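Local coordinates for protein octopine dehydrogenase (Pecten maximus, PDB 3C7A) that catalyses the NADH-dependent reductive condensation of L-arginine with pyruvate to D-octopine, and the reverse oxidation of D-octopine, at residues 33-36 and 37-40; 55-58 and 59-63; 256-259 and 260-263. All blocks are in the same frame, centred on the assembly; numbering follows the deposited sequence.

Contact 1 (33-36 and 37-40); sequences TLFA and DEAE. With NAD (nicotinamide-adenine-dinucleotide), chain B.
Thr33 and Glu38 meet through their polar ends, the two side chains crossing at about a right angle. The hydroxyl OG1 of Thr33 donates to OE1 of Glu38 at 2.8 Å; OE1 receives it on its anti lone pair, on the side away from OE2. That same OE1 accepts a bond from the ribose hydroxyl O2B of NAD, 3.0 Å away, so two donors grip it; OE2 lies 3.1 Å from O3B, a bond whose proton may go to another acceptor. Glu38 swings CG opposite its own N (chi1 -159°) and runs on extended, which carries the carboxylate across to the sugar; Thr33 probably helps to fix it there as a second-shell partner. Glu38 does the work of the acidic residue that classically ends the second strand of a Rossmann fold and holds the adenosine ribose diol, but from the start of helix 38-46, after the loop that follows strand 27-32. Aromatic packing comes from Phe35, whose ring puts one face to the adenine, CD1 lying 3.5 Å from C2A of NAD, while OE2 of Glu38 sits at the ring edge, in its plane. In the backbone, a type II' turn runs from Phe35 to Glu38, closed by Glu38 N on Phe35 O at 3.2 Å. A water links Thr33 O, Ala36 O and Ala39 N, joining the loop to the first turn of the helix. Between the two segments, the methyl CG2 of Thr33 also meets CB of Ala39, 3.9 Å apart.

Contact 2 (55-58 and 59-63); sequences VNEK and DGTQT
Val55 and Thr63 form the firm end of this beta hairpin, an antiparallel hydrogen-bonded pair. Val55 N donates to Thr63 O at 2.9 Å and Thr63 N returns a bond to Val55 O at 3.0 Å. Next along, Asn56 and Gln62 make a non-hydrogen-bonded pair whose side chains run side by side, pointing the same way. NE2 of Gln62 gives a nearly straight bond (160°) to OD1 of Asn56, 2.8 Å away; the acceptor lies close to the amide plane of Gln62, but the two amides are turned 50° against each other. On the other face, the one with Val55 and Thr63, OG1 of Thr63 donates to OE2 of Glu57 at 3.0 Å. Glu57 gets there by a bend at chi2 (-78°), which folds its carboxylate back over the strand pair. Toward the turn the pairing opens. Glu57 N still bonds to Thr61 O at 3.1 Å, and a water donates to both Glu57 O and Thr61 O, bridging the two arms beyond the last strand pair. Beyond, Lys58, Asp59 and Gly60 carry the exposed bend, and Gly60 takes up its positive phi. The hairpin joins strands 51-56 and 62-67 at the edge of the large mixed sheet: strand 51-56 runs parallel to part of strand 156-171, and ND2 of Asn56 reaches that neighbour through Val159 O and the carboxylate of Glu158.

Contact 3 (256-259 and 260-263); sequences VANA and IMAA
Ile260 packs back against Val256, one helical turn earlier, and its side chain can be followed outward. CB lies 3.9 Å from the carbonyl O of Ala257, beside the helix backbone. CG1, placed anti to the carbonyl carbon (chi1 -62°), comes to 3.4 Å from the carbonyl O of Val256, so the first branch of the chain rests against the preceding turn. CD1 at the tip stays near the same oxygen and also meets CG1 of Val256 at 4.1 Å; the two side chains lie alongside, pointing the same way, and form a small apolar patch on the buried side of the helix. One residue further on, Met261 uses a different route. It bends at chi3 (-76°), bringing its methyl CE back over the preceding turn to 3.7 Å from OD1 of Asn258, as well as 3.8 Å from the carbonyl O of Ala257. The Met261 and Asn258 side chains thus meet at an angle, methyl against amide oxygen, on a more open side. Among the alanine methyls, CB of Ala263 lies 3.6 Å from Ala259 O. Beneath the side chains, backbone bonds link each residue to the one four places later, from Val256 O with Ile260 N to Ala259 O with Ala263 N, all of them weak. Outside these eight residues, Ala259 touches Val346 and Met261 touches Leu269, both in loops. The i to i+4 pattern of bonds and side-chain contacts is that of an ordinary alpha helix, here the last two turns of helix 240-263 in the helical domain of the opine dehydrogenase family.

Overall arrangement
Contacts 1 and 2 follow one another along the chain, while contact 3 belongs to the helical domain. The centres of contacts 1 and 2 are about 33 Å apart, their nearest atoms about 22 Å; helix 38-46 of contact 1 is followed by strand 51-56 of contact 2. Contact 1 binds NAD directly at its adenosine end; in contact 2 the side chain of Asn56 is about 12 Å from NAD and that of Val55 about 9 Å from that of NAD-binding Cys148. Contact 3 lies across the chain's centre from both, its centre about 45 and 46 Å from theirs, yet the side chain of Ala257 is about 9 Å from that of Met206, which binds L-arginine.

Contact 1 (33-36 and 37-40)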
loop_
_atom_site.group_PDB
_atom_site.type_symbol
_atom_site.label_atom_id
_atom_site.label_comp_id
_atom_site.label_asym_id
_atom_site.label_seq_id
_atom_site.Cartn_x
_atom_site.Cartn_y
_atom_site.Cartn_z
ATOM N N THR A 33 10.068 -14.182 9.368
ATOM C CA THR A 33 10.830 -13.369 8.399
ATOM C C THR A 33 11.743 -14.234 7.516
ATOM O O THR A 33 12.407 -15.152 8.007
ATOM C CB THR A 33 11.643 -12.217 9.076
ATOM O OG1 THR A 33 12.543 -11.631 8.124
ATOM C CG2 THR A 33 12.445 -12.719 10.279
ATOM N N LEU A 34 11.771 -13.928 6.218
ATOM C CA LEU A 34 12.488 -14.748 5.232
ATOM C C LEU A 34 13.715 -14.068 4.596
ATOM O O LEU A 34 14.251 -14.558 3.594
ATOM C CB LEU A 34 11.523 -15.224 4.130
ATOM C CG LEU A 34 10.272 -16.036 4.497
ATOM C CD1 LEU A 34 9.309 -16.101 3.314
ATOM C CD2 LEU A 34 10.619 -17.440 4.988
ATOM N N PHE A 35 14.160 -12.955 5.179
ATOM C CA PHE A 35 15.313 -12.208 4.658
ATOM C C PHE A 35 16.631 -12.743 5.233
ATOM O O PHE A 35 17.081 -12.307 6.296
ATOM C CB PHE A 35 15.139 -10.702 4.924
ATOM C CG PHE A 35 16.225 -9.830 4.329
ATOM C CD1 PHE A 35 16.719 -10.065 3.045
ATOM C CD2 PHE A 35 16.728 -8.749 5.048
ATOM C CE1 PHE A 35 17.715 -9.253 2.500
ATOM C CE2 PHE A 35 17.718 -7.928 4.511
ATOM C CZ PHE A 35 18.214 -8.181 3.233
ATOM N N ALA A 36 17.239 -13.686 4.509
ATOM C CA ALA A 36 18.456 -14.388 4.949
ATOM C C ALA A 36 18.309 -14.965 6.367
ATOM O O ALA A 36 17.370 -15.722 6.626
ATOM C CB ALA A 36 19.696 -13.483 4.828
ATOM N N ASP A 37 19.219 -14.601 7.272
ATOM C CA ASP A 37 19.178 -15.081 8.661
ATOM C C ASP A 37 18.741 -13.989 9.655
ATOM O O ASP A 37 19.282 -13.891 10.763
ATOM C CB ASP A 37 20.538 -15.670 9.074
ATOM C CG ASP A 37 21.000 -16.801 8.158
ATOM O OD1 ASP A 37 20.308 -17.841 8.075
ATOM O OD2 ASP A 37 22.072 -16.653 7.531
ATOM N N GLU A 38 17.751 -13.185 9.259
ATOM C CA GLU A 38 17.252 -12.066 10.077
ATOM C C GLU A 38 16.616 -12.505 11.407
ATOM O O GLU A 38 16.700 -11.781 12.406
ATOM C CB GLU A 38 16.265 -11.205 9.268
ATOM C CG GLU A 38 16.075 -9.776 9.795
ATOM C CD GLU A 38 15.191 -8.908 8.897
ATOM O OE1 GLU A 38 14.104 -9.368 8.482
ATOM O OE2 GLU A 38 15.581 -7.754 8.617
ATOM N N ALA A 39 15.991 -13.684 11.414
ATOM C CA ALA A 39 15.327 -14.221 12.611
ATOM C C ALA A 39 16.299 -14.584 13.739
ATOM O O ALA A 39 16.014 -14.329 14.912
ATOM C CB ALA A 39 14.449 -15.419 12.249
ATOM N N GLU A 40 17.437 -15.179 13.379
ATOM C CA GLU A 40 18.488 -15.518 14.348
ATOM C C GLU A 40 19.156 -14.277 14.948
ATOM O O GLU A 40 19.536 -14.280 16.122
ATOM C CB GLU A 40 19.545 -16.436 13.722
ATOM C CG GLU A 40 19.097 -17.884 13.534
ATOM C CD GLU A 40 20.257 -18.838 13.285
ATOM O OE1 GLU A 40 21.198 -18.872 14.110
ATOM O OE2 GLU A 40 20.223 -19.564 12.270
HETATM P PA NAD B . 10.829 -1.052 6.100
HETATM O O1A NAD B . 11.679 -0.373 5.097
HETATM O O2A NAD B . 11.218 -0.657 7.473
HETATM O O5B NAD B . 10.927 -2.655 5.914
HETATM C C5B NAD B . 12.171 -3.330 5.878
HETATM C C4B NAD B . 11.948 -4.839 5.969
HETATM O O4B NAD B . 11.563 -5.363 4.708
HETATM C C3B NAD B . 13.203 -5.604 6.373
HETATM O O3B NAD B . 13.286 -5.801 7.766
HETATM C C2B NAD B . 13.085 -6.918 5.625
HETATM O O2B NAD B . 12.437 -7.899 6.404
HETATM C C1B NAD B . 12.231 -6.579 4.414
HETATM N N9A NAD B . 13.129 -6.427 3.249
HETATM C C8A NAD B . 13.758 -5.270 2.856
HETATM N N7A NAD B . 14.504 -5.530 1.759
HETATM C C5A NAD B . 14.365 -6.836 1.443
HETATM C C6A NAD B . 14.906 -7.609 0.419
HETATM N N6A NAD B . 15.915 -7.123 -0.302
HETATM N N1A NAD B . 14.580 -8.954 0.336
HETATM C C2A NAD B . 13.723 -9.518 1.266
HETATM N N3A NAD B . 13.192 -8.739 2.281
HETATM C C4A NAD B . 13.505 -7.417 2.371
HETATM O O3 NAD B . 9.277 -0.706 5.788
HETATM P PN NAD B . 8.285 -0.045 6.879
HETATM O O1N NAD B . 8.868 1.244 7.317
HETATM O O2N NAD B . 7.932 -1.067 7.891
HETATM O O5D NAD B . 6.957 0.315 6.034
HETATM C C5D NAD B . 6.203 -0.647 5.324
HETATM C C4D NAD B . 5.320 0.048 4.284
HETATM O O4D NAD B . 4.508 1.047 4.886
HETATM C C3D NAD B . 6.150 0.731 3.204
HETATM O O3D NAD B . 5.618 0.413 1.938
HETATM C C2D NAD B . 6.011 2.215 3.499
HETATM O O2D NAD B . 6.012 2.982 2.317
HETATM C C1D NAD B . 4.681 2.302 4.242
HETATM N N1N NAD B . 4.610 3.430 5.202
HETATM C C2N NAD B . 5.563 3.611 6.178
HETATM C C3N NAD B . 5.471 4.681 7.075
HETATM C C7N NAD B . 6.369 4.732 8.285
HETATM O O7N NAD B . 6.335 5.801 9.081
HETATM N N7N NAD B . 7.236 3.654 8.563
HETATM C C4N NAD B . 4.396 5.568 6.971
HETATM C C5N NAD B . 3.430 5.378 5.983
HETATM C C6N NAD B . 3.552 4.300 5.106
HETATM O O HOH W 1 15.507 -15.311 8.628
#

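Contact 2 (55-58 and 59-63)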
loop_
_atom_site.group_PDB
_atom_site.type_symbol
_atom_site.label_atom_id
_atom_site.label_comp_id
_atom_site.label_asym_id
_atom_site.label_seq_id
_atom_site.Cartn_x
_atom_site.Cartn_y
_atom_site.Cartn_z
ATOM N N VAL A 55 5.330 5.569 23.105
ATOM C CA VAL A 55 4.233 6.275 22.430
ATOM C C VAL A 55 4.144 7.751 22.844
ATOM O O VAL A 55 3.953 8.064 24.022
ATOM C CB VAL A 55 2.864 5.569 22.672
ATOM C CG1 VAL A 55 1.731 6.313 21.972
ATOM C CG2 VAL A 55 2.908 4.118 22.202
ATOM N N ASN A 56 4.286 8.643 21.865
ATOM C CA ASN A 56 4.111 10.081 22.078
ATOM C C ASN A 56 2.633 10.467 22.070
ATOM O O ASN A 56 1.909 10.158 21.120
ATOM C CB ASN A 56 4.875 10.884 21.020
ATOM C CG ASN A 56 6.379 10.867 21.241
ATOM O OD1 ASN A 56 6.874 11.338 22.265
ATOM N ND2 ASN A 56 7.113 10.336 20.269
ATOM N N GLU A 57 2.197 11.144 23.131
ATOM C CA GLU A 57 0.788 11.506 23.302
ATOM C C GLU A 57 0.501 12.952 22.881
ATOM O O GLU A 57 1.416 13.703 22.535
ATOM C CB GLU A 57 0.338 11.269 24.752
ATOM C CG GLU A 57 0.609 9.860 25.301
ATOM C CD GLU A 57 -0.388 8.803 24.829
ATOM O OE1 GLU A 57 -1.227 9.090 23.946
ATOM O OE2 GLU A 57 -0.327 7.669 25.351
ATOM N N LYS A 58 -0.777 13.329 22.914
ATOM C CA LYS A 58 -1.214 14.673 22.523
ATOM C C LYS A 58 -0.888 15.740 23.573
ATOM O O LYS A 58 -0.783 16.924 23.248
ATOM C CB LYS A 58 -2.716 14.683 22.207
ATOM C CG LYS A 58 -3.136 13.769 21.050
ATOM C CD LYS A 58 -2.708 14.308 19.679
ATOM C CE LYS A 58 -3.617 15.434 19.189
ATOM N NZ LYS A 58 -5.009 14.967 18.926
ATOM N N ASP A 59 -0.735 15.311 24.826
ATOM C CA ASP A 59 -0.386 16.207 25.931
ATOM C C ASP A 59 1.056 16.701 25.839
ATOM O O ASP A 59 1.352 17.845 26.189
ATOM C CB ASP A 59 -0.586 15.503 27.279
ATOM C CG ASP A 59 -2.038 15.151 27.557
ATOM O OD1 ASP A 59 -2.937 15.943 27.197
ATOM O OD2 ASP A 59 -2.278 14.080 28.155
ATOM N N GLY A 60 1.942 15.827 25.366
ATOM C CA GLY A 60 3.379 16.079 25.373
ATOM C C GLY A 60 4.108 15.046 26.216
ATOM O O GLY A 60 5.338 15.054 26.296
ATOM N N THR A 61 3.333 14.161 26.844
ATOM C CA THR A 61 3.862 13.078 27.679
ATOM C C THR A 61 4.169 11.823 26.852
ATOM O O THR A 61 3.890 11.782 25.650
ATOM C CB THR A 61 2.883 12.717 28.825
ATOM O OG1 THR A 61 1.571 12.502 28.290
ATOM C CG2 THR A 61 2.828 13.832 29.864
ATOM N N GLN A 62 4.747 10.812 27.503
ATOM C CA GLN A 62 5.110 9.551 26.847
ATOM C C GLN A 62 4.668 8.327 27.654
ATOM O O GLN A 62 4.712 8.338 28.887
ATOM C CB GLN A 62 6.621 9.488 26.586
ATOM C CG GLN A 62 7.123 10.457 25.517
ATOM C CD GLN A 62 8.601 10.284 25.190
ATOM O OE1 GLN A 62 9.375 9.758 25.992
ATOM N NE2 GLN A 62 8.998 10.735 24.005
ATOM N N THR A 63 4.250 7.277 26.946
ATOM C CA THR A 63 3.809 6.021 27.565
ATOM C C THR A 63 4.625 4.835 27.030
ATOM O O THR A 63 4.909 4.763 25.832
ATOM C CB THR A 63 2.297 5.767 27.317
ATOM O OG1 THR A 63 1.557 6.978 27.527
ATOM C CG2 THR A 63 1.757 4.688 28.250
HETATM O O HOH W 2 4.197 13.373 23.449
#

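Contact 3 (256-259 and 260-263)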
loop_
_atom_site.group_PDB
_atom_site.type_symbol
_atom_site.label_atom_id
_atom_site.label_comp_id
_atom_site.label_asym_id
_atom_site.label_seq_id
_atom_site.Cartn_x
_atom_site.Cartn_y
_atom_site.Cartn_z
ATOM N N VAL A 256 -13.554 5.554 -15.567
ATOM C CA VAL A 256 -13.384 4.101 -15.433
ATOM C C VAL A 256 -14.443 3.484 -14.505
ATOM O O VAL A 256 -15.015 2.434 -14.819
ATOM C CB VAL A 256 -11.943 3.732 -14.958
ATOM C CG1 VAL A 256 -11.792 2.226 -14.754
ATOM C CG2 VAL A 256 -10.905 4.225 -15.960
ATOM N N ALA A 257 -14.702 4.147 -13.378
ATOM C CA ALA A 257 -15.679 3.678 -12.391
ATOM C C ALA A 257 -17.112 3.623 -12.940
ATOM O O ALA A 257 -17.841 2.662 -12.674
ATOM C CB ALA A 257 -15.616 4.538 -11.131
ATOM N N ASN A 258 -17.501 4.648 -13.700
ATOM C CA ASN A 258 -18.836 4.722 -14.308
ATOM C C ASN A 258 -19.091 3.645 -15.365
ATOM O O ASN A 258 -20.223 3.176 -15.518
ATOM C CB ASN A 258 -19.087 6.112 -14.911
ATOM C CG ASN A 258 -19.370 7.178 -13.857
ATOM O OD1 ASN A 258 -19.891 6.889 -12.779
ATOM N ND2 ASN A 258 -19.038 8.423 -14.178
ATOM N N ALA A 259 -18.039 3.263 -16.087
ATOM C CA ALA A 259 -18.129 2.241 -17.135
ATOM C C ALA A 259 -18.339 0.828 -16.578
ATOM O O ALA A 259 -19.033 0.014 -17.195
ATOM C CB ALA A 259 -16.894 2.287 -18.028
ATOM N N ILE A 260 -17.738 0.548 -15.422
ATOM C CA ILE A 260 -17.865 -0.757 -14.758
ATOM C C ILE A 260 -19.284 -0.978 -14.214
ATOM O O ILE A 260 -19.843 -2.071 -14.352
ATOM C CB ILE A 260 -16.801 -0.942 -13.631
ATOM C CG1 ILE A 260 -15.383 -0.902 -14.217
ATOM C CG2 ILE A 260 -17.027 -2.252 -12.863
ATOM C CD1 ILE A 260 -14.278 -0.674 -13.191
ATOM N N MET A 261 -19.855 0.065 -13.610
ATOM C CA MET A 261 -21.200 0.005 -13.024
ATOM C C MET A 261 -22.302 -0.207 -14.067
ATOM O O MET A 261 -23.297 -0.884 -13.796
ATOM C CB MET A 261 -21.494 1.264 -12.196
ATOM C CG MET A 261 -20.778 1.319 -10.848
ATOM S SD MET A 261 -21.359 2.643 -9.759
ATOM C CE MET A 261 -20.600 4.083 -10.507
ATOM N N ALA A 262 -22.116 0.370 -15.253
ATOM C CA ALA A 262 -23.079 0.241 -16.349
ATOM C C ALA A 262 -23.054 -1.148 -16.993
ATOM O O ALA A 262 -24.094 -1.664 -17.411
ATOM C CB ALA A 262 -22.836 1.321 -17.400
ATOM N N ALA A 263 -21.866 -1.744 -17.068
ATOM C CA ALA A 263 -21.684 -3.050 -17.705
ATOM C C ALA A 263 -21.961 -4.226 -16.767
ATOM O O ALA A 263 -22.377 -5.297 -17.217
ATOM C CB ALA A 263 -20.286 -3.159 -18.300
#